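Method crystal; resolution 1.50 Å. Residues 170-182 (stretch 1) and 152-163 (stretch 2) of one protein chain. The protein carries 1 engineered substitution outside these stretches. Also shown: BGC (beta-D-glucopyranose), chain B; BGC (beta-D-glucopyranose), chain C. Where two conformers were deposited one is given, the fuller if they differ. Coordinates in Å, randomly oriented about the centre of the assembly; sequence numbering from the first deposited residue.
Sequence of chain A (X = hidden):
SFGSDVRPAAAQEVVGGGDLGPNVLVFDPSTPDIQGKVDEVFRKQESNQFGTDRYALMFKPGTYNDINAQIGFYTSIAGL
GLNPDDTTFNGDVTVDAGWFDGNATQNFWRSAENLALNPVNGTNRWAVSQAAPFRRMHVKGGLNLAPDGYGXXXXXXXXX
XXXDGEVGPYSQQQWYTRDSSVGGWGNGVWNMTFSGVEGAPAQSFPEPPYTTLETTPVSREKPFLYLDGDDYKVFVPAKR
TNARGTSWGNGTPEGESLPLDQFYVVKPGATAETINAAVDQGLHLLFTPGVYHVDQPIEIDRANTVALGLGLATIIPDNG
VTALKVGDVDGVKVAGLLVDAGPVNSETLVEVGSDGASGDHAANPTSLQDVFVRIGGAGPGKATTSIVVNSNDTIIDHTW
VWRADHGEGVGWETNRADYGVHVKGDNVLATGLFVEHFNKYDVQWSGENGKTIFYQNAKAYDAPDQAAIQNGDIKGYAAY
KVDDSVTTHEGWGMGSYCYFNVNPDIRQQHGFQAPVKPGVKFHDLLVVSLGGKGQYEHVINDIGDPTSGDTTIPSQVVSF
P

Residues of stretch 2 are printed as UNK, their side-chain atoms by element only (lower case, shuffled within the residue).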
# COMPACT_ATOMS: atom_id res chain seq x y z
N TYR A 170 6.46 -10.81 15.73
CA TYR A 170 7.76 -11.47 15.89
C TYR A 170 8.87 -10.72 15.16
O TYR A 170 9.25 -9.64 15.60
CB TYR A 170 7.68 -12.93 15.44
CG TYR A 170 6.69 -13.73 16.27
CD1 TYR A 170 7.03 -14.18 17.55
CD2 TYR A 170 5.43 -14.04 15.79
CE1 TYR A 170 6.12 -14.91 18.32
CE2 TYR A 170 4.52 -14.75 16.54
CZ TYR A 170 4.87 -15.19 17.81
OH TYR A 170 3.97 -15.91 18.56
N SER A 171 9.37 -11.26 14.05
CA SER A 171 10.48 -10.64 13.34
C SER A 171 10.14 -9.46 12.41
O SER A 171 11.05 -8.79 11.91
CB SER A 171 11.21 -11.70 12.52
OG SER A 171 10.29 -12.44 11.73
N GLN A 172 8.86 -9.20 12.17
CA GLN A 172 8.46 -8.05 11.37
C GLN A 172 9.11 -6.76 11.83
O GLN A 172 9.01 -6.41 12.99
CB GLN A 172 6.94 -7.88 11.40
CG GLN A 172 6.16 -8.87 10.55
CD GLN A 172 6.27 -8.57 9.07
OE1 GLN A 172 6.87 -7.58 8.66
NE2 GLN A 172 5.69 -9.44 8.25
N GLN A 173 9.77 -6.06 10.91
CA GLN A 173 10.47 -4.81 11.25
C GLN A 173 9.52 -3.72 11.73
O GLN A 173 9.81 -2.99 12.69
CB GLN A 173 11.23 -4.29 10.03
CG GLN A 173 12.36 -5.15 9.55
CD GLN A 173 12.80 -4.77 8.14
OE1 GLN A 173 12.42 -3.71 7.60
NE2 GLN A 173 13.58 -5.64 7.53
N GLN A 174 8.40 -3.60 11.03
CA GLN A 174 7.50 -2.49 11.23
C GLN A 174 6.11 -2.92 10.79
O GLN A 174 5.95 -3.95 10.13
CB GLN A 174 7.98 -1.24 10.46
CG GLN A 174 7.89 -1.33 8.92
CD GLN A 174 9.08 -2.02 8.26
OE1 GLN A 174 10.25 -1.69 8.53
NE2 GLN A 174 8.79 -2.95 7.36
N TRP A 175 5.09 -2.14 11.16
CA TRP A 175 3.72 -2.47 10.79
C TRP A 175 2.83 -1.27 11.00
O TRP A 175 3.08 -0.48 11.91
CB TRP A 175 3.20 -3.66 11.61
CG TRP A 175 2.07 -4.36 10.92
CD1 TRP A 175 0.73 -4.05 10.99
CD2 TRP A 175 2.19 -5.45 10.00
NE1 TRP A 175 0.01 -4.90 10.19
CE2 TRP A 175 0.88 -5.77 9.57
CE3 TRP A 175 3.27 -6.20 9.52
CZ2 TRP A 175 0.63 -6.81 8.67
CZ3 TRP A 175 3.02 -7.23 8.62
CH2 TRP A 175 1.70 -7.53 8.21
N TYR A 176 1.79 -1.14 10.17
CA TYR A 176 0.72 -0.16 10.38
C TYR A 176 -0.63 -0.85 10.48
O TYR A 176 -1.00 -1.65 9.63
CB TYR A 176 0.68 0.88 9.25
CG TYR A 176 -0.42 1.91 9.42
CD1 TYR A 176 -0.56 2.63 10.61
CD2 TYR A 176 -1.33 2.16 8.40
CE1 TYR A 176 -1.57 3.58 10.76
CE2 TYR A 176 -2.34 3.11 8.54
CZ TYR A 176 -2.45 3.82 9.72
OH TYR A 176 -3.46 4.75 9.85
N THR A 177 -1.37 -0.51 11.53
CA THR A 177 -2.72 -1.01 11.73
C THR A 177 -3.64 0.18 11.94
O THR A 177 -3.32 1.05 12.77
CB THR A 177 -2.81 -1.95 12.97
OG1 THR A 177 -1.80 -2.96 12.90
CG2 THR A 177 -4.20 -2.60 13.10
N ARG A 178 -4.75 0.26 11.21
CA ARG A 178 -5.72 1.32 11.52
C ARG A 178 -7.16 0.83 11.62
O ARG A 178 -7.55 -0.15 10.97
CB ARG A 178 -5.65 2.48 10.52
CG ARG A 178 -6.22 2.21 9.16
CD ARG A 178 -6.63 3.52 8.41
NE ARG A 178 -7.20 3.14 7.12
CZ ARG A 178 -8.43 2.66 6.95
NH1 ARG A 178 -9.26 2.56 7.98
NH2 ARG A 178 -8.83 2.28 5.75
N ASP A 179 -7.90 1.51 12.49
CA ASP A 179 -9.36 1.40 12.57
C ASP A 179 -9.79 -0.06 12.65
O ASP A 179 -10.51 -0.57 11.80
CB ASP A 179 -9.98 2.13 11.37
CG ASP A 179 -9.56 3.58 11.32
OD1 ASP A 179 -9.16 4.11 12.39
OD2 ASP A 179 -9.59 4.20 10.24
N SER A 180 -9.30 -0.70 13.71
CA SER A 180 -9.40 -2.14 13.88
C SER A 180 -9.60 -2.48 15.35
O SER A 180 -9.63 -1.59 16.21
CB SER A 180 -8.13 -2.84 13.36
OG SER A 180 -8.01 -2.76 11.94
N SER A 181 -9.73 -3.77 15.63
CA SER A 181 -9.81 -4.28 16.98
C SER A 181 -8.87 -5.48 17.10
O SER A 181 -8.90 -6.37 16.25
CB SER A 181 -11.25 -4.69 17.32
OG SER A 181 -11.32 -5.40 18.54
N VAL A 182 -8.02 -5.50 18.12
CA VAL A 182 -7.15 -6.66 18.36
C VAL A 182 -7.29 -7.14 19.80
O VAL A 182 -7.47 -6.32 20.72
CB VAL A 182 -5.65 -6.36 18.04
CG1 VAL A 182 -5.49 -5.95 16.59
CG2 VAL A 182 -5.07 -5.31 18.99
N UNK A 152 13.47 -12.95 8.09
CA UNK A 152 13.28 -11.53 7.80
C UNK A 152 11.91 -11.21 7.22
O UNK A 152 11.38 -11.95 6.39
c UNK A 152 19.52 -10.29 5.71
c UNK A 152 18.43 -10.07 4.85
c UNK A 152 16.93 -10.78 6.57
c UNK A 152 19.35 -10.75 6.99
c UNK A 152 14.35 -11.05 6.83
n UNK A 152 17.58 -11.44 8.62
c UNK A 152 15.76 -11.12 7.32
c UNK A 152 17.14 -10.31 5.27
c UNK A 152 16.20 -11.52 8.56
c UNK A 152 18.05 -10.99 7.41
N UNK A 153 11.34 -10.08 7.64
CA UNK A 153 10.03 -9.67 7.15
C UNK A 153 9.88 -8.16 7.25
O UNK A 153 10.32 -7.55 8.23
c UNK A 153 8.91 -10.38 7.92
N UNK A 154 9.24 -7.56 6.24
CA UNK A 154 9.13 -6.10 6.15
C UNK A 154 7.75 -5.62 5.66
O UNK A 154 7.64 -4.99 4.60
o UNK A 154 10.20 -4.15 5.10
c UNK A 154 10.24 -5.56 5.24
N UNK A 155 6.71 -5.93 6.43
CA UNK A 155 5.35 -5.48 6.13
C UNK A 155 5.12 -4.08 6.69
O UNK A 155 6.08 -3.35 6.95
N UNK A 156 3.87 -3.67 6.88
CA UNK A 156 2.68 -4.43 6.54
C UNK A 156 1.50 -3.54 6.86
O UNK A 156 1.65 -2.46 7.45
N UNK A 157 0.30 -3.98 6.49
CA UNK A 157 -0.87 -3.12 6.56
C UNK A 157 -2.13 -3.90 6.92
O UNK A 157 -2.52 -4.82 6.21
c UNK A 157 -4.62 -1.15 4.68
c UNK A 157 -1.06 -2.41 5.21
c UNK A 157 -3.27 0.71 5.38
c UNK A 157 -3.51 -1.98 4.75
o UNK A 157 -5.60 1.01 4.92
c UNK A 157 -4.50 0.19 5.00
c UNK A 157 -2.15 -0.14 5.44
c UNK A 157 -2.26 -1.49 5.13
N UNK A 158 -2.75 -3.54 8.05
CA UNK A 158 -4.06 -4.07 8.43
C UNK A 158 -5.03 -2.91 8.61
O UNK A 158 -4.70 -1.93 9.28
c UNK A 158 -3.18 -6.18 9.56
c UNK A 158 -2.72 -6.82 10.87
c UNK A 158 -5.41 -5.22 10.26
c UNK A 158 -3.99 -4.90 9.75
N UNK A 159 -6.21 -3.01 8.01
CA UNK A 159 -7.25 -1.99 8.21
C UNK A 159 -8.61 -2.62 8.37
O UNK A 159 -8.91 -3.66 7.78
c UNK A 159 -7.28 -1.01 7.05
N UNK A 160 -9.44 -1.97 9.19
CA UNK A 160 -10.85 -2.31 9.33
C UNK A 160 -11.05 -3.79 9.66
O UNK A 160 -11.99 -4.42 9.17
c UNK A 160 -13.11 -1.71 8.33
c UNK A 160 -11.63 -1.94 8.06
o UNK A 160 -13.44 -1.49 9.51
o UNK A 160 -13.95 -1.75 7.40
N UNK A 161 -10.18 -4.33 10.51
CA UNK A 161 -10.21 -5.75 10.82
C UNK A 161 -10.39 -6.02 12.30
O UNK A 161 -10.09 -5.17 13.15
c UNK A 161 -8.92 -6.43 10.34
o UNK A 161 -8.84 -6.39 8.92
N UNK A 162 -10.92 -7.20 12.61
CA UNK A 162 -11.03 -7.65 13.99
C UNK A 162 -10.26 -8.95 14.16
O UNK A 162 -10.59 -9.95 13.51
c UNK A 162 -12.49 -7.86 14.41
c UNK A 162 -14.08 -8.47 16.29
c UNK A 162 -14.22 -8.44 17.81
n UNK A 162 -13.32 -9.43 18.48
c UNK A 162 -12.63 -8.29 15.87
N UNK A 163 -9.24 -8.93 15.01
CA UNK A 163 -8.51 -10.15 15.36
C UNK A 163 -8.89 -10.45 16.81
O UNK A 163 -8.58 -9.66 17.71
c UNK A 163 -6.24 -11.22 15.74
c UNK A 163 -6.67 -8.44 13.19
c UNK A 163 -6.97 -10.00 15.18
c UNK A 163 -6.60 -9.83 13.70
C2 BGC B . 16.11 -7.15 8.94
C3 BGC B . 17.05 -7.14 7.74
C4 BGC B . 18.46 -6.75 8.16
C5 BGC B . 18.90 -7.66 9.29
C6 BGC B . 20.30 -7.31 9.77
C1 BGC B . 16.71 -7.98 10.08
O1 BGC B . 15.89 -7.84 11.22
O2 BGC B . 14.86 -7.67 8.57
O3 BGC B . 16.50 -6.17 6.77
O4 BGC B . 19.34 -6.87 7.06
O5 BGC B . 18.00 -7.50 10.37
O6 BGC B . 20.70 -8.26 10.73
C2 BGC C . 15.48 -5.60 4.70
C3 BGC C . 15.58 -5.68 3.19
C4 BGC C . 17.03 -5.45 2.76
C5 BGC C . 17.93 -6.42 3.49
C6 BGC C . 19.38 -6.21 3.08
C1 BGC C . 16.52 -6.48 5.39
O2 BGC C . 14.19 -6.05 5.09
O3 BGC C . 14.72 -4.63 2.70
O4 BGC C . 17.12 -5.60 1.36
O5 BGC C . 17.81 -6.20 4.89
O6 BGC C . 20.20 -7.16 3.73
O HOH W 1 12.98 -9.08 9.98
O HOH W 2 12.84 -2.89 4.82
O HOH W 3 -10.63 -8.01 18.96

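Position 152 carries one carbon and then fused five- and six-membered rings holding eight carbons and one nitrogen, its CA-to-CB bond pointing away from stretch 1. This is Trp152, a broad flat surface of the kind that suits a sugar: Trp152 CH2 lies 3.7 Å from O4 of the chain B glucose, which sits over one face of the ring.

Position 153 has a single carbon, directed toward stretch 1, with its CB 3.4 Å from Gln172 NE2. It is Ala153, small enough for that close approach; Gln173 N donates to Ala153 O (3.1 Å).

At 154 one carbon bears one oxygen: Ser154. Its small hydroxyl can accept from Gln174 NE2, 2.9 Å from Ser154 OG, and also bind a water that donates to Gln173 OE1.

Position 155 has no side-chain atoms and is Gly155. A CB here would lie 2.4 Å from Trp175 CZ3, a clash. Two glutamines hold its backbone: Gly155 N donates to Gln172 OE1 (2.8 Å), and Gln174 NE2 donates to Gly155 O (2.8 Å).

Position 156 is equally bare: Gly156, preceded by a cis peptide bond. Gly156 CA sits 3.4 Å from the centroid of the Trp175 six-membered ring, almost on the ring normal, a CH-pi contact. An ideal CB would fall 2.0 Å from Trp175 CZ3, so the indole occupies the space a side chain would need.

At 157 one carbon leads to a six-carbon ring bearing an oxygen, which identifies Tyr157. Tyr157 CD1 lies 3.8 Å from Tyr176 CD2, near the plane of the Tyr176 ring, so two aromatic neighbours pack on the face they share with Arg178.

Position 158 has four carbons, forked at the first, with one arm two carbons long: Ile158. It lies on the other face with Thr177; Ile158 CD1 reaches to 3.4 Å from Trp175 NE1, and Ile158 CG2 is 4.0 Å from Thr177 CG2. A branched aliphatic residue suits this buried strand position.

The lone carbon at 159 marks Ala159. Ala159 CB lies 3.8 Å from Arg178 CZ, over one face of the guanidinium, where a small methyl fits.

Position 160 has two carbons, the second carrying two oxygens: Asp160. A carboxylate suits this buried place because both its oxygens find partners elsewhere in the structure; Asp160 N donates to Arg178 O (3.2 Å).

One carbon and one oxygen at 161 give Ser161, whose hydroxyl is short enough for Ser161 OG to bond back to Ala159 O (3.0 Å); Ser161 N donates to Ser180 OG (3.0 Å).

Four carbons in a row ending in nitrogen make 162 Lys162, whose long chain carries NZ out to a water also bound by Ser181 OG.

Position 163, again forked with a two-carbon arm, is Ile163, its branched chain filling apolar space beside Val182.

The contact works as parallel strand pairing. Tyr176 N to Gly156 O and Ile158 N to Tyr176 O, both 3.0 Å, begin a ladder that resumes beyond the corner at Asp179, while glutamines and Trp175 secure the glycine loop before it.

Stretch 2 152-163: WASGGYIADSKI
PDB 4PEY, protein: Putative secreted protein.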